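Local coordinates for PLP-Dependent L-Arginine Hydroxylase MppP (Streptomyces wadayamensis, PDB 6C9B), which uses pyridoxal 5'-phosphate to oxidise L-arginine, acting as an oxidase rather than an oxygenase and giving 4-hydroxy-2-ketoarginine and 2-ketoarginine, at residues N43-L48 against L259-E264; G163-E168 against G193-A198. All coordinates share one frame; numbering follows the deposited sequence.

Contact 1. Residues N43-L48 against L259-E264; sequences NELPVL and LALIRE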
# COMPACT_ATOMS: atom_id res chain seq x y z
N ASN B 43 -1.72 -24.58 3.62
CA ASN B 43 -2.02 -25.70 2.73
C ASN B 43 -3.40 -25.57 2.09
O ASN B 43 -3.65 -26.17 1.03
CB ASN B 43 -1.94 -27.01 3.49
CG ASN B 43 -0.53 -27.36 3.90
OD1 ASN B 43 0.43 -26.86 3.32
ND2 ASN B 43 -0.39 -28.24 4.89
N GLU B 44 -4.30 -24.85 2.76
CA GLU B 44 -5.67 -24.62 2.32
C GLU B 44 -5.83 -23.34 1.51
O GLU B 44 -6.96 -22.96 1.21
CB GLU B 44 -6.60 -24.53 3.54
CG GLU B 44 -6.72 -25.82 4.32
CD GLU B 44 -8.09 -26.45 4.16
OE1 GLU B 44 -8.99 -26.13 4.96
OE2 GLU B 44 -8.26 -27.25 3.21
N LEU B 45 -4.73 -22.69 1.12
CA LEU B 45 -4.85 -21.46 0.35
C LEU B 45 -5.68 -21.61 -0.92
O LEU B 45 -6.40 -20.66 -1.26
CB LEU B 45 -3.46 -20.92 -0.01
CG LEU B 45 -2.83 -20.03 1.04
CD1 LEU B 45 -1.37 -19.83 0.72
CD2 LEU B 45 -3.56 -18.70 1.09
N PRO B 46 -5.63 -22.72 -1.65
CA PRO B 46 -6.54 -22.84 -2.82
C PRO B 46 -8.01 -22.86 -2.44
O PRO B 46 -8.84 -22.39 -3.23
CB PRO B 46 -6.10 -24.16 -3.48
CG PRO B 46 -4.68 -24.36 -2.99
CD PRO B 46 -4.65 -23.82 -1.60
N VAL B 47 -8.36 -23.40 -1.26
CA VAL B 47 -9.74 -23.38 -0.79
C VAL B 47 -10.14 -21.96 -0.39
O VAL B 47 -11.26 -21.49 -0.68
CB VAL B 47 -9.91 -24.35 0.40
CG1 VAL B 47 -11.34 -24.31 0.93
CG2 VAL B 47 -9.52 -25.76 -0.01
N LEU B 48 -9.25 -21.26 0.30
CA LEU B 48 -9.51 -19.88 0.65
C LEU B 48 -9.63 -19.00 -0.59
O LEU B 48 -10.41 -18.04 -0.60
CB LEU B 48 -8.40 -19.36 1.56
CG LEU B 48 -8.28 -20.05 2.93
CD1 LEU B 48 -7.02 -19.57 3.63
CD2 LEU B 48 -9.49 -19.77 3.80
N LEU B 259 -7.81 -10.96 3.72
CA LEU B 259 -8.75 -10.90 4.83
C LEU B 259 -9.10 -12.30 5.32
O LEU B 259 -9.20 -12.55 6.53
CB LEU B 259 -10.01 -10.16 4.39
CG LEU B 259 -9.80 -8.67 4.09
CD1 LEU B 259 -10.97 -8.13 3.32
CD2 LEU B 259 -9.57 -7.92 5.38
N ALA B 260 -9.27 -13.24 4.39
CA ALA B 260 -9.49 -14.63 4.78
C ALA B 260 -8.30 -15.16 5.57
O ALA B 260 -8.47 -15.85 6.58
CB ALA B 260 -9.75 -15.49 3.55
N LEU B 261 -7.08 -14.85 5.13
CA LEU B 261 -5.91 -15.29 5.87
C LEU B 261 -5.89 -14.70 7.28
O LEU B 261 -5.56 -15.40 8.24
CB LEU B 261 -4.63 -14.92 5.11
CG LEU B 261 -4.24 -15.83 3.96
CD1 LEU B 261 -3.10 -15.21 3.18
CD2 LEU B 261 -3.80 -17.18 4.52
N ILE B 262 -6.22 -13.41 7.41
CA ILE B 262 -6.23 -12.79 8.73
C ILE B 262 -7.25 -13.48 9.62
O ILE B 262 -7.01 -13.72 10.81
CB ILE B 262 -6.55 -11.29 8.58
CG1 ILE B 262 -5.37 -10.58 7.94
CG2 ILE B 262 -6.90 -10.69 9.95
CD1 ILE B 262 -5.69 -9.16 7.49
N ARG B 263 -8.41 -13.80 9.05
CA ARG B 263 -9.43 -14.52 9.81
C ARG B 263 -8.89 -15.85 10.31
O ARG B 263 -9.06 -16.20 11.48
CB ARG B 263 -10.65 -14.73 8.92
CG ARG B 263 -11.84 -15.43 9.59
CD ARG B 263 -12.85 -15.81 8.54
NE ARG B 263 -12.33 -16.87 7.67
CZ ARG B 263 -12.78 -17.12 6.44
NH1 ARG B 263 -13.78 -16.43 5.93
NH2 ARG B 263 -12.22 -18.08 5.73
N GLU B 264 -8.24 -16.62 9.43
CA GLU B 264 -7.77 -17.95 9.82
C GLU B 264 -6.62 -17.89 10.81
O GLU B 264 -6.59 -18.66 11.78
CB GLU B 264 -7.37 -18.74 8.58
CG GLU B 264 -8.51 -19.00 7.63
CD GLU B 264 -9.67 -19.71 8.30
OE1 GLU B 264 -9.43 -20.72 9.01
OE2 GLU B 264 -10.81 -19.23 8.16
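Leu48, in the first turn of helix 45-54, drives its side chain as a knob into a hole on helix 256-291 formed by Ala260, Leu261, Arg263 and Glu264. Its CB points at that helix but stops short of contact. CG lies anti to the carbonyl carbon, beside the backbone N (chi1 -63°), and from there the two methyls diverge. Leu48 CD1 reaches the isobutyl group of Leu261, 4.1 Å from Leu261 CD2, the two side chains crossing at about a right angle. CD2 meets three residues. Leu48 CD2 abuts the edge of the guanidinium near its plane, 3.7 Å from Arg263 NH2. Leu48 CD2 also touches Glu264 CG at 4.0 Å, and the methyl of Ala260 lies slightly farther off. Leu45 adds a second apolar point one turn earlier, with Leu45 CD2 resting 3.8 Å from Leu261 CD2, so that this one methyl of Leu261 is met by both leucines.

The polar wall of the hole is fixed by its own bonds. NE and NH2 of Arg263 both donate to the one oxygen Glu264 OE2, at 2.8 and 3.0 Å, approaching it from its anti side. Ala260 CB covers one face of the Arg263 guanidinium toward the rim, 4.1 Å above the plane. NH1 makes salt bridges to Glu51 and Glu63, which probably offset both its charge and that of nearby Arg55.

Ile41 of helix 36-43 packs on Leu48, Leu261 and Glu264, while Trp49 of the second subunit lies on Leu45. A single knob-into-hole, Leu48, thus joins helix 45-54, at the dimer interface, to the long helix 256-291, which in fold-type I aminotransferases characteristically runs from the large domain toward the small one.

Contact 2. Residues G163-E168 against G193-A198; sequences GRVLAE and GFDAAA
The carboxylate oxygen Asp195 OD2 accepts a hydrogen bond from a water that gives its other hydrogen to Gly163 O, each bond 2.7 Å long. The water thereby joins two loops that follow the neighbouring parallel strands 152-156 and 184-188. Helix 168-181 connects these strands in a beta-alpha-beta crossover, and Ala167, at the N-cap position, ends the first loop where that helix begins. Gly163 has a positive phi of 74°, a conformation that favours glycine. Gly163 O lies 4.3 Å from Asp195 OD2, too far for a direct hydrogen bond, and the water bridges the two.

The other oxygen of Asp195 serves its own loop. Asp195 OD1 accepts from Ala197 N at 2.9 Å with an N-H...O angle of 156°, closing an Asx turn, while the backbone oxygen of Asp195 takes Ala198 N. The buried carboxylate thus has a hydrogen-bond partner on each oxygen, and Arg306 packs on Asp195.

Across the interface Val165 supplies the apolar part. Its CB points toward the other loop, and each methyl meets different atoms. Val165 CG2, anti to the carbonyl carbon, lies against the carboxylate, 3.4 Å from Asp195 OD2, so this oxygen meets a methyl as well as the water. Pro158 packs on the same valine. Leu166 N bonds to Thr157 OG1 earlier in its own loop, and Leu166 O to Tyr200 OH, farther along the other. The second methyl, Val165 CG1, is anti to the backbone N (chi1 174°) and rests on the turn that Asp195 closes: Val165 CG1 lies 3.8 Å from Ala197 O and 4.1 Å from both Ala197 CB and Ala198 CB.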
# COMPACT_ATOMS: atom_id res chain seq x y z
N GLY B 163 8.61 -1.24 23.72
CA GLY B 163 7.61 -2.13 24.29
C GLY B 163 6.73 -1.52 25.35
O GLY B 163 5.90 -2.24 25.93
N ARG B 164 6.88 -0.25 25.67
CA ARG B 164 6.15 0.33 26.78
C ARG B 164 4.67 0.40 26.43
O ARG B 164 4.31 0.86 25.35
CB ARG B 164 6.70 1.72 27.09
CG ARG B 164 6.41 2.22 28.49
CD ARG B 164 7.68 2.81 29.12
NE ARG B 164 7.36 3.68 30.25
CZ ARG B 164 8.10 4.71 30.65
NH1 ARG B 164 9.23 5.04 30.02
NH2 ARG B 164 7.69 5.44 31.68
N VAL B 165 3.82 -0.00 27.37
CA VAL B 165 2.39 -0.10 27.13
C VAL B 165 1.69 1.03 27.87
O VAL B 165 1.86 1.20 29.08
CB VAL B 165 1.84 -1.45 27.61
CG1 VAL B 165 0.33 -1.51 27.49
CG2 VAL B 165 2.46 -2.59 26.83
N LEU B 166 0.82 1.74 27.16
CA LEU B 166 0.00 2.77 27.79
C LEU B 166 -1.09 2.07 28.60
O LEU B 166 -1.96 1.41 28.03
CB LEU B 166 -0.59 3.68 26.72
CG LEU B 166 -1.26 4.96 27.20
CD1 LEU B 166 -0.21 5.94 27.71
CD2 LEU B 166 -2.05 5.55 26.04
N ALA B 167 -1.01 2.19 29.92
CA ALA B 167 -1.95 1.53 30.81
C ALA B 167 -3.33 2.17 30.71
O ALA B 167 -3.49 3.33 30.32
CB ALA B 167 -1.44 1.61 32.24
N GLU B 168 -4.34 1.37 31.08
CA GLU B 168 -5.73 1.77 30.89
C GLU B 168 -6.03 3.07 31.60
O GLU B 168 -6.73 3.93 31.06
CB GLU B 168 -6.67 0.66 31.39
CG GLU B 168 -8.16 0.98 31.20
CD GLU B 168 -9.09 -0.18 31.46
OE1 GLU B 168 -10.32 0.06 31.39
OE2 GLU B 168 -8.62 -1.31 31.73
N GLY B 193 -0.76 -7.42 19.83
CA GLY B 193 -0.88 -8.85 20.08
C GLY B 193 0.22 -9.45 20.93
O GLY B 193 0.02 -10.52 21.52
N PHE B 194 1.36 -8.78 21.05
CA PHE B 194 2.47 -9.33 21.82
C PHE B 194 2.33 -9.20 23.33
O PHE B 194 2.96 -9.98 24.06
CB PHE B 194 3.79 -8.69 21.40
CG PHE B 194 4.22 -9.07 20.04
CD1 PHE B 194 4.61 -10.37 19.75
CD2 PHE B 194 4.18 -8.14 19.02
CE1 PHE B 194 4.97 -10.71 18.46
CE2 PHE B 194 4.55 -8.49 17.74
CZ PHE B 194 4.94 -9.75 17.47
N ASP B 195 1.55 -8.25 23.84
CA ASP B 195 1.57 -7.94 25.27
C ASP B 195 0.14 -7.89 25.80
O ASP B 195 -0.63 -7.01 25.42
CB ASP B 195 2.30 -6.62 25.51
CG ASP B 195 2.69 -6.42 26.96
OD1 ASP B 195 1.96 -6.94 27.84
OD2 ASP B 195 3.72 -5.76 27.19
N ALA B 196 -0.19 -8.84 26.68
CA ALA B 196 -1.53 -8.93 27.26
C ALA B 196 -1.90 -7.67 28.04
O ALA B 196 -3.09 -7.40 28.24
CB ALA B 196 -1.61 -10.15 28.18
N ALA B 197 -0.90 -6.89 28.47
CA ALA B 197 -1.20 -5.62 29.13
C ALA B 197 -1.90 -4.65 28.19
O ALA B 197 -2.52 -3.69 28.66
CB ALA B 197 0.09 -4.98 29.66
N ALA B 198 -1.81 -4.87 26.89
CA ALA B 198 -2.50 -4.04 25.91
C ALA B 198 -3.81 -4.64 25.44
O ALA B 198 -4.36 -4.17 24.44
CB ALA B 198 -1.59 -3.79 24.70
O HOH W 1 5.77 -4.94 25.60

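In the fold
The centre of contact 1 lies about 23 Å from the centre of the chain, beside the second subunit, and that of contact 2 about 11 Å from it, within one subunit; contact 1 is nevertheless the more completely buried, whereas Ala197 of contact 2 is exposed. They share no segment, but helix 256-291 connects their surroundings, since farther along it Leu277 and Ile281 pack on Phe194 of the 193-198 loop. Contact 1 joins two helices far apart in sequence through leucine methyls beside an intrahelical salt bridge. Contact 2, nested within that long loop of chain, joins two nearby loops through a shared water and one valine. Neither has a direct hydrogen bond between its segments.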